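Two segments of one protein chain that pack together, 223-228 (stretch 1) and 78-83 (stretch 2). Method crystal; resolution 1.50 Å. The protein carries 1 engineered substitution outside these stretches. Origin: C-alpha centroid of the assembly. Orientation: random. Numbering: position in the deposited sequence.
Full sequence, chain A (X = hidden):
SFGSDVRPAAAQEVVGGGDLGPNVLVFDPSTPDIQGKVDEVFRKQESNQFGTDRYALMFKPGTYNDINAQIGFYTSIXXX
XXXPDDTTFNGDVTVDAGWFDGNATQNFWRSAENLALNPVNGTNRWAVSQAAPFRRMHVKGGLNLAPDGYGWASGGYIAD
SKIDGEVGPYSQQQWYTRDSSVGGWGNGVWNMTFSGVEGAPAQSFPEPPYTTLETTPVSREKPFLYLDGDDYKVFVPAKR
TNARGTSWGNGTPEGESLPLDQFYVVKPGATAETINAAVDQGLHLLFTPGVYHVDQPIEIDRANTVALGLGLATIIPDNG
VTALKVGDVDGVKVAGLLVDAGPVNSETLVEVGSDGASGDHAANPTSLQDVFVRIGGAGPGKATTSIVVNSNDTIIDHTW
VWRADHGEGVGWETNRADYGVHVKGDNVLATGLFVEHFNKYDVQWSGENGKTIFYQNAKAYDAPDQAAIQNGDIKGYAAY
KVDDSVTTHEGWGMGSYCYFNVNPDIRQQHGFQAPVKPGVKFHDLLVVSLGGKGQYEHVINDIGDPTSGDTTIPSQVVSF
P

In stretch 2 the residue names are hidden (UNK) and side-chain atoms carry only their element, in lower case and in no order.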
# COMPACT_ATOMS: atom_id res chain seq x y z
N PRO A 223 8.26 10.30 3.55
CA PRO A 223 8.28 11.57 4.26
C PRO A 223 7.13 11.68 5.27
O PRO A 223 6.07 11.07 5.07
CB PRO A 223 8.12 12.61 3.14
CG PRO A 223 8.67 11.92 1.92
CD PRO A 223 8.24 10.48 2.08
N PHE A 224 7.34 12.43 6.34
CA PHE A 224 6.29 12.59 7.35
C PHE A 224 6.35 13.96 8.00
O PHE A 224 7.42 14.59 8.11
CB PHE A 224 6.39 11.48 8.42
CG PHE A 224 7.71 11.45 9.13
CD1 PHE A 224 7.89 12.14 10.33
CD2 PHE A 224 8.78 10.74 8.61
CE1 PHE A 224 9.11 12.11 10.99
CE2 PHE A 224 10.01 10.72 9.26
CZ PHE A 224 10.18 11.41 10.45
N LEU A 225 5.18 14.43 8.41
CA LEU A 225 5.04 15.68 9.14
C LEU A 225 5.58 15.55 10.56
O LEU A 225 5.33 14.55 11.23
CB LEU A 225 3.56 16.10 9.17
CG LEU A 225 3.23 17.47 9.75
CD1 LEU A 225 3.72 18.58 8.81
CD2 LEU A 225 1.72 17.59 10.01
N TYR A 226 6.31 16.55 11.03
CA TYR A 226 6.72 16.54 12.43
C TYR A 226 6.90 17.96 12.94
O TYR A 226 6.79 18.93 12.17
CB TYR A 226 8.00 15.72 12.63
CG TYR A 226 9.29 16.43 12.27
CD1 TYR A 226 9.66 16.64 10.94
CD2 TYR A 226 10.17 16.86 13.26
CE1 TYR A 226 10.85 17.27 10.62
CE2 TYR A 226 11.36 17.49 12.95
CZ TYR A 226 11.69 17.70 11.63
OH TYR A 226 12.87 18.33 11.31
N LEU A 227 7.13 18.07 14.24
CA LEU A 227 7.40 19.36 14.88
C LEU A 227 8.86 19.50 15.24
O LEU A 227 9.41 18.68 15.98
CB LEU A 227 6.54 19.51 16.13
CG LEU A 227 5.11 19.99 15.91
CD1 LEU A 227 4.30 19.81 17.18
CD2 LEU A 227 5.12 21.44 15.46
N ASP A 228 9.50 20.53 14.71
CA ASP A 228 10.84 20.92 15.12
C ASP A 228 10.68 22.10 16.07
O ASP A 228 10.51 23.24 15.63
CB ASP A 228 11.70 21.27 13.90
CG ASP A 228 13.15 21.49 14.24
OD1 ASP A 228 13.59 21.10 15.35
OD2 ASP A 228 13.88 22.05 13.39
N UNK A 78 -0.51 9.50 13.99
CA UNK A 78 0.94 9.64 13.95
C UNK A 78 1.47 10.53 15.06
O UNK A 78 0.76 11.40 15.58
c UNK A 78 1.39 10.18 12.59
N UNK A 79 2.74 10.32 15.39
CA UNK A 79 3.47 11.22 16.26
C UNK A 79 4.19 12.30 15.46
O UNK A 79 4.41 12.16 14.25
N UNK A 80 4.56 13.37 16.14
CA UNK A 80 5.16 14.54 15.51
C UNK A 80 6.59 14.78 15.98
O UNK A 80 7.11 15.89 15.85
c UNK A 80 4.29 15.78 15.77
c UNK A 80 2.93 15.82 15.08
c UNK A 80 3.09 16.02 13.57
c UNK A 80 2.04 16.92 15.69
N UNK A 81 7.23 13.75 16.52
CA UNK A 81 8.64 13.85 16.86
C UNK A 81 9.51 13.53 15.66
O UNK A 81 9.04 13.01 14.65
N UNK A 82 10.80 13.85 15.77
CA UNK A 82 11.74 13.47 14.74
C UNK A 82 11.95 11.96 14.78
O UNK A 82 12.19 11.32 13.75
c UNK A 82 13.07 14.21 14.93
c UNK A 82 13.61 14.41 12.47
c UNK A 82 14.12 13.99 13.85
c UNK A 82 15.38 14.74 14.21
N UNK A 83 11.84 11.39 15.98
CA UNK A 83 12.02 9.96 16.19
C UNK A 83 10.78 9.35 16.86
O UNK A 83 10.05 10.03 17.58
c UNK A 83 14.55 10.06 16.29
n UNK A 83 14.83 9.30 15.24
o UNK A 83 15.28 11.00 16.65
c UNK A 83 13.27 9.73 17.04
O HOH W 1 4.01 12.21 11.41
O HOH W 2 10.84 16.81 17.22

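Position 78 lies in the strand that leads into stretch 2. Its side chain is a single carbon, CB. CB points toward stretch 1, but its nearest atom there, Leu225 O, is 6.0 Å away, so it makes no contact. One carbon and nothing more identifies Ala78.

Position 79, the last residue of that strand, has no side-chain atoms at all. Its contact is made by the backbone: its carbonyl O lies 4.0 Å from the O of Leu225, and two acceptors cannot bond to each other, but a donor between them can link both. Water 1 supplies it, donating to the O of position 79 at 2.9 Å and to Leu225 O at 2.7 Å. The residue is Gly79. A CB built here would have nothing of stretch 1 within 5.5 Å, so this contact alone does not account for the missing side chain.

Position 80 carries four carbons, forked at the second, and it gives up more surface to stretch 1 than any other residue of stretch 2. One branch carbon lies 3.6 Å from Leu225 O and 4.1 Å from Leu225 CG; the other lies 4.0 Å from Leu227 CD1. The fork at the second carbon, rather than at CB, makes this Leu80, with chi1 m and chi2 t. The first branch is CD2 and the second CD1, so the fork spans the side chains of Leu225 and Leu227. Its backbone is equally engaged: Leu80 O accepts a hydrogen bond from Leu227 N at 2.7 Å, almost perfectly straight at 177°, and sits 3.3 Å from Tyr226 CB.

Position 81 again shows backbone atoms only. Its O approaches Tyr226 CB at 3.5 Å and Phe224 CE1 at 3.8 Å, the latter at the edge of the phenylalanine ring. This is Gly81. A CB here would point away from stretch 1 and be crowded by the backbone O of position 83, 3.1 Å away.

Position 82 has four carbons, once more forked at the second. Its CB points sideways, yet the end of the side chain comes nearer, and one branch carbon settles 3.8 Å from Tyr226 CE2. This is Leu82, with chi1 t and chi2 p. The carbon in question, CD1, stands 4.1 Å from the centroid of the Tyr226 ring and 23° off its normal, a CH-pi contact over the face. Water 2 donates to Leu227 O at 2.7 Å and accepts a weak bond from Leu82 N at 3.3 Å.

Position 83 has two side-chain carbons, the second bearing one oxygen and one nitrogen. This amide is Asn83; its CB points away, and ND2, the nearest side-chain atom, stays 7.0 Å from Phe224 CZ.

The two segments run 82° apart, and their backbones share one direct hydrogen bond, Leu227 N to Leu80 O, with two waters bridging further backbone groups. Around this polar link, Leu80 packs against Leu225 and Leu227 while Leu82 covers a face of Tyr226, together burying 364 Å², both sides summed, with the remaining contacts.

Stretch 2 78-83: AGLGLN
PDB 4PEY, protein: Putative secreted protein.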